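Local coordinates for protein polyketide biosynthesis 3-hydroxy-3-methylglutaryl-ACP synthase PksG (Bacillus subtilis, PDB 4YXV) that catalyses the aldol condensation of an acetyl group on an acyl carrier protein with a beta-ketothioester intermediate during synthesis of the antibiotic bacillaene, at residues 14-19 against 358-363; 196-201 against 217-222; 245-250 against 282-287; 386-391 against 403-408. The protein carries 1 engineered substitution. All coordinates share one frame; numbering follows the deposited sequence.

Overall arrangement
The four contacts illustrate how the chemistry of a contact follows its place in a thiolase-like fold. Contacts 1 and 3 are mostly buried: contact 1 pairs two short parallel strands with three backbone bonds, whereas contact 3 fits a helix end against the edge of the large central sheet with one. Contact 4 is partly buried, joins a loop to a bulged strand largely by apolar side chains, and touches contact 1, about 16 Å away between centres, where Thr15 meets Phe405. Contact 2 lies at the surface and turns on hydroxyls. It meets contact 3 through Tyr220, whose hydroxyl reaches the carbonyl of His250. Contacts 3 and 4 lie on opposite sides of the chain's centre.

Contact 1: 14-19 against 358-363; sequences GTAYLD and RRYQLS
Tyr17 lies between Arg359 and Gln361 of the partner segment: Arg359 NH2 sits over one ring face and Gln361 CA over the other, the latter 4.1 Å from the ring centroid in a CH-pi contact. With CG set between the backbone N and the carbonyl carbon (chi1 72°), the ring is laid across strand 360-361, and its plane is only 19° from that of the guanidinium. The strands run parallel in register, Ala16 beside Tyr360 and Tyr17 beside Gln361. Their ladder alternates as in any parallel pair: Tyr360 N to Thr15 O at 3.0 Å, Tyr17 N to Tyr360 O at 3.0 Å, and Leu362 N to Tyr17 O at 2.8 Å.

The close-packed part holds this ring on one face of the pair and Ala16 and Leu362 on the other, with Ala16 CB 4.0 Å from Leu362 CG. The buried Arg359 stretches its methylenes along the carbonyls of Gly14 and Thr15, while its nitrogens are engaged by the backbone oxygens of Leu356, Gly13 and Arg293. The looser, solvent-facing side is confined to the ends of Gln361 and Asp19: the extended Gln361 merely brings NE2 to 3.6 Å from Asp19 CB. The ring of Tyr360 turns off the pair, and its hydroxyl bonds to Glu366.

Strand 16-19 is the middle member of a small mixed sheet, with 41-44 antiparallel to it on its other edge through Ala16 with Val44 and Leu18 with Lys42. Asp19 and Ser363 occupy the N-cap positions of helices 20-27 and 364-373, which send Leu23, Tyr367 and Leu370 against Leu18 and Leu362.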
# COMPACT_ATOMS: atom_id res chain seq x y z
N GLY B 14 -9.06 21.29 -0.01
CA GLY B 14 -8.92 22.06 1.20
C GLY B 14 -10.16 22.85 1.59
O GLY B 14 -11.09 23.08 0.81
N THR B 15 -10.14 23.22 2.85
CA THR B 15 -11.12 24.09 3.43
C THR B 15 -10.58 25.52 3.29
O THR B 15 -11.34 26.45 3.09
CB THR B 15 -11.28 23.70 4.91
OG1 THR B 15 -12.18 22.60 4.98
CG2 THR B 15 -11.81 24.83 5.72
N ALA B 16 -9.26 25.65 3.39
CA ALA B 16 -8.59 26.94 3.35
C ALA B 16 -7.37 26.94 2.42
O ALA B 16 -6.71 25.93 2.28
CB ALA B 16 -8.16 27.34 4.75
N TYR B 17 -7.09 28.08 1.80
CA TYR B 17 -5.95 28.20 0.93
C TYR B 17 -5.26 29.51 1.23
O TYR B 17 -5.79 30.33 1.97
CB TYR B 17 -6.40 28.17 -0.52
CG TYR B 17 -7.12 29.41 -0.99
CD1 TYR B 17 -6.46 30.40 -1.69
CD2 TYR B 17 -8.48 29.58 -0.76
CE1 TYR B 17 -7.12 31.54 -2.13
CE2 TYR B 17 -9.15 30.72 -1.20
CZ TYR B 17 -8.46 31.69 -1.89
OH TYR B 17 -9.11 32.82 -2.32
N LEU B 18 -4.08 29.70 0.65
CA LEU B 18 -3.48 31.03 0.58
C LEU B 18 -2.96 31.41 -0.82
O LEU B 18 -2.63 30.55 -1.64
CB LEU B 18 -2.43 31.24 1.66
CG LEU B 18 -1.31 30.23 1.81
CD1 LEU B 18 -0.31 30.38 0.67
CD2 LEU B 18 -0.64 30.39 3.17
N ASP B 19 -2.91 32.72 -1.06
CA ASP B 19 -2.33 33.29 -2.27
C ASP B 19 -0.81 33.07 -2.21
O ASP B 19 -0.16 33.49 -1.24
CB ASP B 19 -2.70 34.78 -2.40
CG ASP B 19 -2.70 35.27 -3.85
OD1 ASP B 19 -3.81 35.38 -4.40
OD2 ASP B 19 -1.61 35.51 -4.44
N ARG B 358 -15.21 28.55 -3.39
CA ARG B 358 -15.80 28.74 -2.08
C ARG B 358 -14.87 28.44 -0.88
O ARG B 358 -15.32 28.52 0.23
CB ARG B 358 -17.13 27.95 -1.97
N ARG B 359 -13.58 28.18 -1.06
CA ARG B 359 -12.70 27.98 0.13
C ARG B 359 -12.36 29.29 0.81
O ARG B 359 -12.56 30.35 0.23
CB ARG B 359 -11.40 27.26 -0.25
CG ARG B 359 -11.63 25.91 -0.86
CD ARG B 359 -10.37 25.38 -1.48
NE ARG B 359 -9.96 26.20 -2.61
CZ ARG B 359 -8.75 26.17 -3.16
NH1 ARG B 359 -7.81 25.36 -2.69
NH2 ARG B 359 -8.48 27.00 -4.16
N TYR B 360 -11.77 29.20 2.00
CA TYR B 360 -11.47 30.35 2.83
C TYR B 360 -10.04 30.79 2.62
O TYR B 360 -9.12 29.99 2.78
CB TYR B 360 -11.64 29.98 4.28
CG TYR B 360 -11.38 31.06 5.28
CD1 TYR B 360 -12.39 31.92 5.71
CD2 TYR B 360 -10.12 31.19 5.88
CE1 TYR B 360 -12.15 32.89 6.68
CE2 TYR B 360 -9.86 32.17 6.84
CZ TYR B 360 -10.88 33.01 7.24
OH TYR B 360 -10.62 33.98 8.18
N GLN B 361 -9.84 32.06 2.28
CA GLN B 361 -8.49 32.56 2.05
C GLN B 361 -7.82 32.96 3.35
O GLN B 361 -8.20 33.95 3.94
CB GLN B 361 -8.49 33.77 1.14
CG GLN B 361 -7.07 34.30 1.03
CD GLN B 361 -6.87 35.24 -0.11
OE1 GLN B 361 -7.82 35.67 -0.76
NE2 GLN B 361 -5.61 35.54 -0.37
N LEU B 362 -6.80 32.22 3.76
CA LEU B 362 -6.03 32.60 4.91
C LEU B 362 -5.33 33.91 4.63
O LEU B 362 -4.96 34.21 3.49
CB LEU B 362 -4.97 31.56 5.24
CG LEU B 362 -5.43 30.16 5.63
CD1 LEU B 362 -4.22 29.25 5.83
CD2 LEU B 362 -6.28 30.20 6.89
N SER B 363 -5.16 34.69 5.68
CA SER B 363 -4.28 35.83 5.68
C SER B 363 -2.96 35.32 6.23
O SER B 363 -2.92 34.28 6.89
CB SER B 363 -4.82 36.89 6.62
OG SER B 363 -4.49 36.57 7.96

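Contact 2: 196-201 against 217-222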
# COMPACT_ATOMS: atom_id res chain seq x y z
N TYR B 196 12.92 2.00 -10.77
CA TYR B 196 14.26 1.64 -10.34
C TYR B 196 14.53 2.40 -9.08
O TYR B 196 13.93 3.39 -8.84
CB TYR B 196 15.31 2.01 -11.41
CG TYR B 196 15.27 3.48 -11.86
CD1 TYR B 196 16.15 4.42 -11.35
CD2 TYR B 196 14.32 3.91 -12.80
CE1 TYR B 196 16.09 5.76 -11.76
CE2 TYR B 196 14.24 5.24 -13.20
CZ TYR B 196 15.12 6.16 -12.69
OH TYR B 196 15.01 7.48 -13.13
N GLU B 197 15.44 1.92 -8.25
CA GLU B 197 15.82 2.62 -7.04
C GLU B 197 16.65 3.86 -7.33
O GLU B 197 17.64 3.81 -8.04
CB GLU B 197 16.62 1.68 -6.14
CG GLU B 197 16.62 2.13 -4.68
CD GLU B 197 17.76 3.05 -4.33
OE1 GLU B 197 18.93 2.61 -4.52
OE2 GLU B 197 17.48 4.19 -3.88
N VAL B 198 16.26 4.98 -6.76
CA VAL B 198 17.04 6.20 -6.91
C VAL B 198 17.00 7.01 -5.61
O VAL B 198 15.99 7.06 -4.93
CB VAL B 198 16.66 7.01 -8.19
CG1 VAL B 198 15.25 6.71 -8.66
CG2 VAL B 198 16.83 8.50 -8.03
N MET B 199 18.15 7.60 -5.29
CA MET B 199 18.35 8.39 -4.10
C MET B 199 17.63 9.72 -4.25
O MET B 199 18.17 10.78 -3.97
CB MET B 199 19.85 8.60 -3.92
CG MET B 199 20.28 9.10 -2.55
SD MET B 199 22.04 8.85 -2.32
CE MET B 199 22.73 9.50 -3.84
N ASP B 200 16.37 9.65 -4.67
CA ASP B 200 15.53 10.80 -4.97
C ASP B 200 15.22 11.52 -3.65
O ASP B 200 15.88 11.26 -2.63
CB ASP B 200 14.24 10.28 -5.64
CG ASP B 200 13.59 11.27 -6.54
OD1 ASP B 200 14.04 12.42 -6.58
OD2 ASP B 200 12.62 10.89 -7.21
N THR B 201 14.23 12.42 -3.65
CA THR B 201 13.75 12.95 -2.39
C THR B 201 12.88 11.88 -1.72
O THR B 201 12.00 11.30 -2.35
CB THR B 201 13.00 14.30 -2.55
OG1 THR B 201 12.88 14.93 -1.27
CG2 THR B 201 11.60 14.14 -3.18
N LEU B 217 14.09 15.86 -10.85
CA LEU B 217 13.66 16.29 -12.16
C LEU B 217 14.24 15.38 -13.23
O LEU B 217 13.54 14.97 -14.16
CB LEU B 217 14.06 17.74 -12.43
CG LEU B 217 13.06 18.58 -13.22
CD1 LEU B 217 13.76 19.83 -13.74
CD2 LEU B 217 12.38 17.84 -14.36
N MET B 218 15.53 15.06 -13.11
CA MET B 218 16.14 14.15 -14.08
C MET B 218 15.34 12.86 -14.17
O MET B 218 14.95 12.40 -15.26
CB MET B 218 17.55 13.77 -13.64
CG MET B 218 18.57 14.89 -13.68
SD MET B 218 20.17 14.13 -13.42
CE MET B 218 20.50 13.38 -15.02
N SER B 219 15.11 12.31 -12.99
CA SER B 219 14.44 11.05 -12.80
C SER B 219 13.00 11.09 -13.31
O SER B 219 12.50 10.12 -13.88
CB SER B 219 14.47 10.74 -11.32
OG SER B 219 14.19 9.38 -11.06
N TYR B 220 12.35 12.22 -13.10
CA TYR B 220 10.99 12.44 -13.61
C TYR B 220 11.00 12.32 -15.15
O TYR B 220 10.13 11.70 -15.74
CB TYR B 220 10.48 13.83 -13.14
CG TYR B 220 9.09 14.20 -13.59
CD1 TYR B 220 8.85 14.66 -14.89
CD2 TYR B 220 8.01 14.11 -12.74
CE1 TYR B 220 7.58 15.00 -15.32
CE2 TYR B 220 6.73 14.46 -13.17
CZ TYR B 220 6.53 14.90 -14.47
OH TYR B 220 5.27 15.23 -14.94
N LEU B 221 11.99 12.93 -15.78
CA LEU B 221 12.02 13.05 -17.22
C LEU B 221 12.52 11.77 -17.87
O LEU B 221 12.08 11.44 -18.98
CB LEU B 221 12.92 14.21 -17.60
CG LEU B 221 12.41 15.60 -17.22
CD1 LEU B 221 13.50 16.66 -17.39
CD2 LEU B 221 11.23 15.96 -18.10
N ASP B 222 13.46 11.08 -17.20
CA ASP B 222 13.90 9.77 -17.66
C ASP B 222 12.63 8.89 -17.70
O ASP B 222 12.36 8.21 -18.69
CB ASP B 222 14.90 9.14 -16.70
CG ASP B 222 16.32 9.75 -16.76
OD1 ASP B 222 17.09 9.37 -15.83
OD2 ASP B 222 16.71 10.55 -17.67
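Tyr196 meets Ser219 through its hydroxyl, with Ser219 OG placed obliquely to the ring, 2.9 Å from Tyr196 OH and 3.7 Å from Tyr196 CZ. The same ring takes part in a cation-pi contact with Arg103 of the second subunit, and Glu197 on the loop forms a salt bridge with Lys89 of that subunit, so one short loop serves both a helix of its own chain and the partner protein.

A chi1 of 54° tucks CG of Tyr196 over its own backbone and turns the ring toward helix 215-234. Ser219 is the buried member of the contact, and its OG has Tyr326 OH as a second hydroxyl partner besides Tyr196 OH. Val198 CG1 packs against that same Ser219 OG at 3.7 Å, giving the polar atom an apolar flank. Asp222, a helical turn on, leans over more loosely at the solvent-exposed side, with OD1 3.9 Å from Tyr196 OH.

Asp200 approaches from the far end of the loop, its OD2 4.4 Å from Ser219 OG. Its OD1 is bonded to Ser216 and its OD2 to Tyr326 OH, which ties loop, helix and strand 319-327 into one polar cluster.

The side chain of Asp200 is about 9 Å from those of His250 and the engineered Ala114, the probable active-site positions. The arrangement is thus a loop-on-helix contact at the dimer interface of a thiolase-like enzyme, close to its probable catalytic centre.

Contact 3: 245-250 against 282-287; sequences QYLAYH and TRVKPG
Leu247 lies beside Arg283 where the outermost strand of the central sheet of this thiolase-like fold meets the C-terminal end of helix 276-283. Strand 246-249 has its other edge bonded to strand 319-327, and the helix end supplies the matching relief on this edge.

The first projection is Leu247 itself. Lying alongside the Arg283 side chain and pointing the same way, it places CD1 over a face of the guanidinium, 3.5 Å above the plane and displaced toward the rim. The bend of the arginine at chi3 (-56°) brings the group round to that methyl, while the methylenes lie along the carbonyl of Gln245, CG at 3.4 Å from its O. The guanidinium is held from elsewhere: NE in a salt bridge with Asp279, NH1 by the backbone oxygens of Phe244 and Tyr240.

Val284 is the second projection, and its fork fits the notch between two strand side chains on the same face. CG2 lies 4.1 Å from Leu247 CB and 3.9 Å from Tyr249 CE2, meeting the tyrosine at its ring edge, near the plane. Beyond it, Tyr249 reaches the hydroxyl of Tyr240, and the next residue is His250, probably a proton donor or acceptor in catalysis. On the other face, the Tyr246 side chain crosses Pro286 at about a right angle, CE1 to CG 4.1 Å, and its OH bonds to Arg314 N.

Between the two packed faces runs one backbone link: Leu247 N donates to Arg283 O at 2.8 Å, with an N-H...O angle of 151°.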
# COMPACT_ATOMS: atom_id res chain seq x y z
N GLN B 245 -5.38 13.33 -27.36
CA GLN B 245 -5.97 14.64 -27.54
C GLN B 245 -5.71 15.58 -26.40
O GLN B 245 -5.81 16.78 -26.57
CB GLN B 245 -7.46 14.55 -27.78
CG GLN B 245 -7.78 14.17 -29.21
CD GLN B 245 -7.53 12.72 -29.45
OE1 GLN B 245 -8.31 11.89 -29.03
NE2 GLN B 245 -6.43 12.40 -30.13
N TYR B 246 -5.42 15.02 -25.23
CA TYR B 246 -5.02 15.80 -24.06
C TYR B 246 -3.98 14.99 -23.30
O TYR B 246 -3.86 13.77 -23.51
CB TYR B 246 -6.23 16.07 -23.15
CG TYR B 246 -7.24 17.01 -23.72
CD1 TYR B 246 -7.06 18.40 -23.66
CD2 TYR B 246 -8.40 16.52 -24.34
CE1 TYR B 246 -8.00 19.28 -24.19
CE2 TYR B 246 -9.35 17.38 -24.89
CZ TYR B 246 -9.15 18.76 -24.82
OH TYR B 246 -10.10 19.59 -25.37
N LEU B 247 -3.24 15.64 -22.40
CA LEU B 247 -2.18 14.98 -21.66
C LEU B 247 -2.13 15.46 -20.25
O LEU B 247 -1.96 16.65 -19.99
CB LEU B 247 -0.81 15.26 -22.28
CG LEU B 247 -0.38 14.58 -23.61
CD1 LEU B 247 0.91 15.19 -24.13
CD2 LEU B 247 -0.25 13.07 -23.47
N ALA B 248 -2.26 14.53 -19.32
CA ALA B 248 -2.15 14.85 -17.90
C ALA B 248 -0.87 14.27 -17.35
O ALA B 248 -0.51 13.16 -17.70
CB ALA B 248 -3.32 14.27 -17.15
N TYR B 249 -0.19 15.05 -16.52
CA TYR B 249 1.10 14.69 -15.98
C TYR B 249 0.97 14.76 -14.51
O TYR B 249 0.14 15.48 -14.03
CB TYR B 249 2.16 15.73 -16.38
CG TYR B 249 2.52 15.76 -17.85
CD1 TYR B 249 3.61 15.07 -18.33
CD2 TYR B 249 1.74 16.49 -18.75
CE1 TYR B 249 3.95 15.10 -19.68
CE2 TYR B 249 2.05 16.51 -20.11
CZ TYR B 249 3.16 15.83 -20.56
OH TYR B 249 3.48 15.85 -21.88
N HIS B 250 1.80 14.03 -13.79
CA HIS B 250 1.99 14.27 -12.36
C HIS B 250 2.53 15.68 -12.24
O HIS B 250 3.63 15.98 -12.73
CB HIS B 250 2.98 13.26 -11.74
CG HIS B 250 3.48 13.69 -10.40
ND1 HIS B 250 2.64 13.97 -9.35
CD2 HIS B 250 4.73 13.94 -9.95
CE1 HIS B 250 3.34 14.36 -8.31
NE2 HIS B 250 4.62 14.34 -8.64
N THR B 282 -3.12 23.69 -26.08
CA THR B 282 -4.33 22.96 -26.41
C THR B 282 -4.44 21.66 -25.61
O THR B 282 -5.55 21.30 -25.21
CB THR B 282 -4.50 22.68 -27.92
OG1 THR B 282 -3.97 21.40 -28.23
CG2 THR B 282 -3.85 23.76 -28.81
N ARG B 283 -3.31 20.98 -25.34
CA ARG B 283 -3.35 19.60 -24.82
C ARG B 283 -2.98 19.40 -23.37
O ARG B 283 -3.37 18.39 -22.77
CB ARG B 283 -2.43 18.70 -25.63
CG ARG B 283 -2.87 18.45 -27.07
CD ARG B 283 -2.22 17.18 -27.62
NE ARG B 283 -0.75 17.20 -27.55
CZ ARG B 283 0.02 16.11 -27.61
NH1 ARG B 283 -0.52 14.90 -27.74
NH2 ARG B 283 1.34 16.22 -27.51
N VAL B 284 -2.24 20.32 -22.81
CA VAL B 284 -1.76 20.17 -21.44
C VAL B 284 -2.30 21.21 -20.46
O VAL B 284 -2.45 20.89 -19.28
CB VAL B 284 -0.24 20.23 -21.45
CG1 VAL B 284 0.36 20.10 -20.04
CG2 VAL B 284 0.28 19.18 -22.40
N LYS B 285 -2.57 22.42 -20.94
CA LYS B 285 -2.95 23.58 -20.09
C LYS B 285 -4.25 23.40 -19.31
O LYS B 285 -4.36 23.90 -18.19
CB LYS B 285 -3.06 24.85 -20.98
CG LYS B 285 -3.55 26.12 -20.31
CD LYS B 285 -2.54 26.65 -19.29
CE LYS B 285 -3.01 27.94 -18.62
NZ LYS B 285 -3.42 28.96 -19.63
N PRO B 286 -5.25 22.74 -19.92
CA PRO B 286 -6.49 22.48 -19.19
C PRO B 286 -6.27 21.63 -17.93
O PRO B 286 -6.91 21.87 -16.91
CB PRO B 286 -7.35 21.72 -20.20
CG PRO B 286 -6.82 22.12 -21.54
CD PRO B 286 -5.36 22.37 -21.34
N GLY B 287 -5.39 20.64 -18.00
CA GLY B 287 -5.11 19.80 -16.85
C GLY B 287 -4.38 20.54 -15.75
O GLY B 287 -4.31 20.07 -14.60

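Contact 4: 386-391 against 403-408; sequences LDFEMI and RLFLEE
A classic beta bulge in a small antiparallel sheet is the setting in which Leu386 meets Glu407. Strand 403-410 is the middle of three, between 384-385 and 413-419, and at the bulge both Glu407 and Glu408 face Lys415. Just past the end of strand 384-385, Leu386 N donates to Glu407 O at 3.1 Å, the carbonyl pointing almost straight at the nitrogen but with the N-H bent (135°), as the loop begins to turn off.

Two side chains of the loop then come down on the strand. Leu386 crosses Leu406 at a slant: its CD1 branch meets Leu406 CG at 3.5 Å, while Leu386 CB lies against Glu407 O at 3.3 Å, so both the stem and the methyl end pack. Phe388 makes the second contact. Its CG stands anti to the carbonyl carbon (chi1 -73°), which sends the ring tip to the strand backbone: CZ is 3.7 Å from Glu407 CA, which lies at the ring edge, while CE2 touches Phe405 CB at 3.6 Å. Only CB of Phe405 comes close; the ring itself leads away toward Thr15 and Glu49.

Other groups complete the surroundings of the Phe388 ring. Tyr48 meets it with the two ring planes about parallel, and Arg417 of strand 413-419 forms a cation-pi contact; OE1 of Glu407 makes a long, weak ion pair with that arginine, which lies outside both segments.

The tip of the phenylalanine also reaches the carbonyl that Leu386 CD1 approaches, with Phe388 CZ 3.6 Å from Leu406 O.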
# COMPACT_ATOMS: atom_id res chain seq x y z
N LEU B 386 -9.24 19.38 19.64
CA LEU B 386 -8.99 20.40 18.64
C LEU B 386 -9.99 21.51 18.77
O LEU B 386 -11.18 21.26 18.93
CB LEU B 386 -9.03 19.81 17.25
CG LEU B 386 -7.76 19.01 16.97
CD1 LEU B 386 -8.02 17.79 16.10
CD2 LEU B 386 -6.76 19.94 16.33
N ASP B 387 -9.48 22.74 18.70
CA ASP B 387 -10.30 23.94 18.72
C ASP B 387 -10.69 24.28 17.27
O ASP B 387 -9.83 24.56 16.44
CB ASP B 387 -9.50 25.07 19.38
CG ASP B 387 -10.34 26.31 19.67
OD1 ASP B 387 -11.55 26.20 19.93
OD2 ASP B 387 -9.75 27.41 19.64
N PHE B 388 -11.98 24.24 16.98
CA PHE B 388 -12.47 24.46 15.62
C PHE B 388 -12.59 25.94 15.33
O PHE B 388 -12.76 26.33 14.17
CB PHE B 388 -13.84 23.82 15.42
CG PHE B 388 -13.81 22.34 15.33
CD1 PHE B 388 -13.24 21.57 16.34
CD2 PHE B 388 -14.37 21.71 14.24
CE1 PHE B 388 -13.23 20.20 16.26
CE2 PHE B 388 -14.35 20.33 14.16
CZ PHE B 388 -13.78 19.57 15.17
N GLU B 389 -12.55 26.76 16.38
CA GLU B 389 -12.64 28.21 16.25
C GLU B 389 -11.30 28.82 16.65
O GLU B 389 -11.26 29.87 17.29
CB GLU B 389 -13.79 28.80 17.10
CG GLU B 389 -15.17 28.15 16.93
CD GLU B 389 -15.82 28.36 15.56
OE1 GLU B 389 -16.99 27.96 15.41
OE2 GLU B 389 -15.18 28.92 14.63
N MET B 390 -10.21 28.17 16.27
CA MET B 390 -8.88 28.74 16.47
C MET B 390 -8.64 29.84 15.45
O MET B 390 -8.01 30.85 15.77
CB MET B 390 -7.78 27.68 16.36
CG MET B 390 -7.74 26.94 15.04
SD MET B 390 -6.44 25.70 15.12
CE MET B 390 -4.97 26.73 14.94
N ILE B 391 -9.14 29.63 14.24
CA ILE B 391 -9.26 30.69 13.25
C ILE B 391 -10.75 30.93 13.14
O ILE B 391 -11.43 30.27 12.36
CB ILE B 391 -8.65 30.32 11.90
CG1 ILE B 391 -7.12 30.22 12.03
CG2 ILE B 391 -9.01 31.37 10.86
CD1 ILE B 391 -6.47 29.25 11.08
N ARG B 403 -19.35 18.30 6.19
CA ARG B 403 -17.95 17.98 5.94
C ARG B 403 -17.31 17.50 7.24
O ARG B 403 -17.71 17.90 8.34
CB ARG B 403 -17.20 19.21 5.40
CG ARG B 403 -17.42 19.44 3.90
CD ARG B 403 -17.03 20.83 3.38
NE ARG B 403 -17.21 21.86 4.42
CZ ARG B 403 -16.29 22.73 4.84
NH1 ARG B 403 -15.06 22.76 4.28
NH2 ARG B 403 -16.60 23.59 5.81
N LEU B 404 -16.34 16.61 7.11
CA LEU B 404 -15.82 15.87 8.22
C LEU B 404 -14.60 16.59 8.71
O LEU B 404 -13.84 17.13 7.89
CB LEU B 404 -15.47 14.45 7.77
CG LEU B 404 -15.11 13.46 8.89
CD1 LEU B 404 -16.33 13.14 9.73
CD2 LEU B 404 -14.57 12.18 8.33
N PHE B 405 -14.40 16.61 10.02
CA PHE B 405 -13.26 17.25 10.60
C PHE B 405 -12.77 16.45 11.78
O PHE B 405 -13.55 15.74 12.38
CB PHE B 405 -13.62 18.66 11.06
CG PHE B 405 -13.93 19.59 9.93
CD1 PHE B 405 -12.90 20.10 9.15
CD2 PHE B 405 -15.23 19.91 9.61
CE1 PHE B 405 -13.17 20.93 8.07
CE2 PHE B 405 -15.51 20.75 8.54
CZ PHE B 405 -14.48 21.26 7.77
N LEU B 406 -11.47 16.56 12.09
CA LEU B 406 -10.91 15.83 13.20
C LEU B 406 -11.20 16.56 14.48
O LEU B 406 -10.71 17.67 14.68
CB LEU B 406 -9.41 15.68 13.05
CG LEU B 406 -8.73 14.95 14.21
CD1 LEU B 406 -9.18 13.52 14.34
CD2 LEU B 406 -7.23 14.97 14.05
N GLU B 407 -12.00 15.93 15.34
CA GLU B 407 -12.38 16.46 16.65
C GLU B 407 -11.27 16.18 17.65
O GLU B 407 -10.72 17.09 18.22
CB GLU B 407 -13.68 15.83 17.14
CG GLU B 407 -14.33 16.58 18.29
CD GLU B 407 -15.51 15.83 18.90
OE1 GLU B 407 -16.40 15.36 18.15
OE2 GLU B 407 -15.54 15.72 20.15
N GLU B 408 -10.95 14.91 17.87
CA GLU B 408 -9.86 14.61 18.79
C GLU B 408 -9.19 13.26 18.63
O GLU B 408 -9.68 12.35 17.95
CB GLU B 408 -10.33 14.75 20.24
CG GLU B 408 -11.42 13.77 20.63
CD GLU B 408 -11.45 13.50 22.12
OE1 GLU B 408 -12.57 13.27 22.65
OE2 GLU B 408 -10.36 13.51 22.75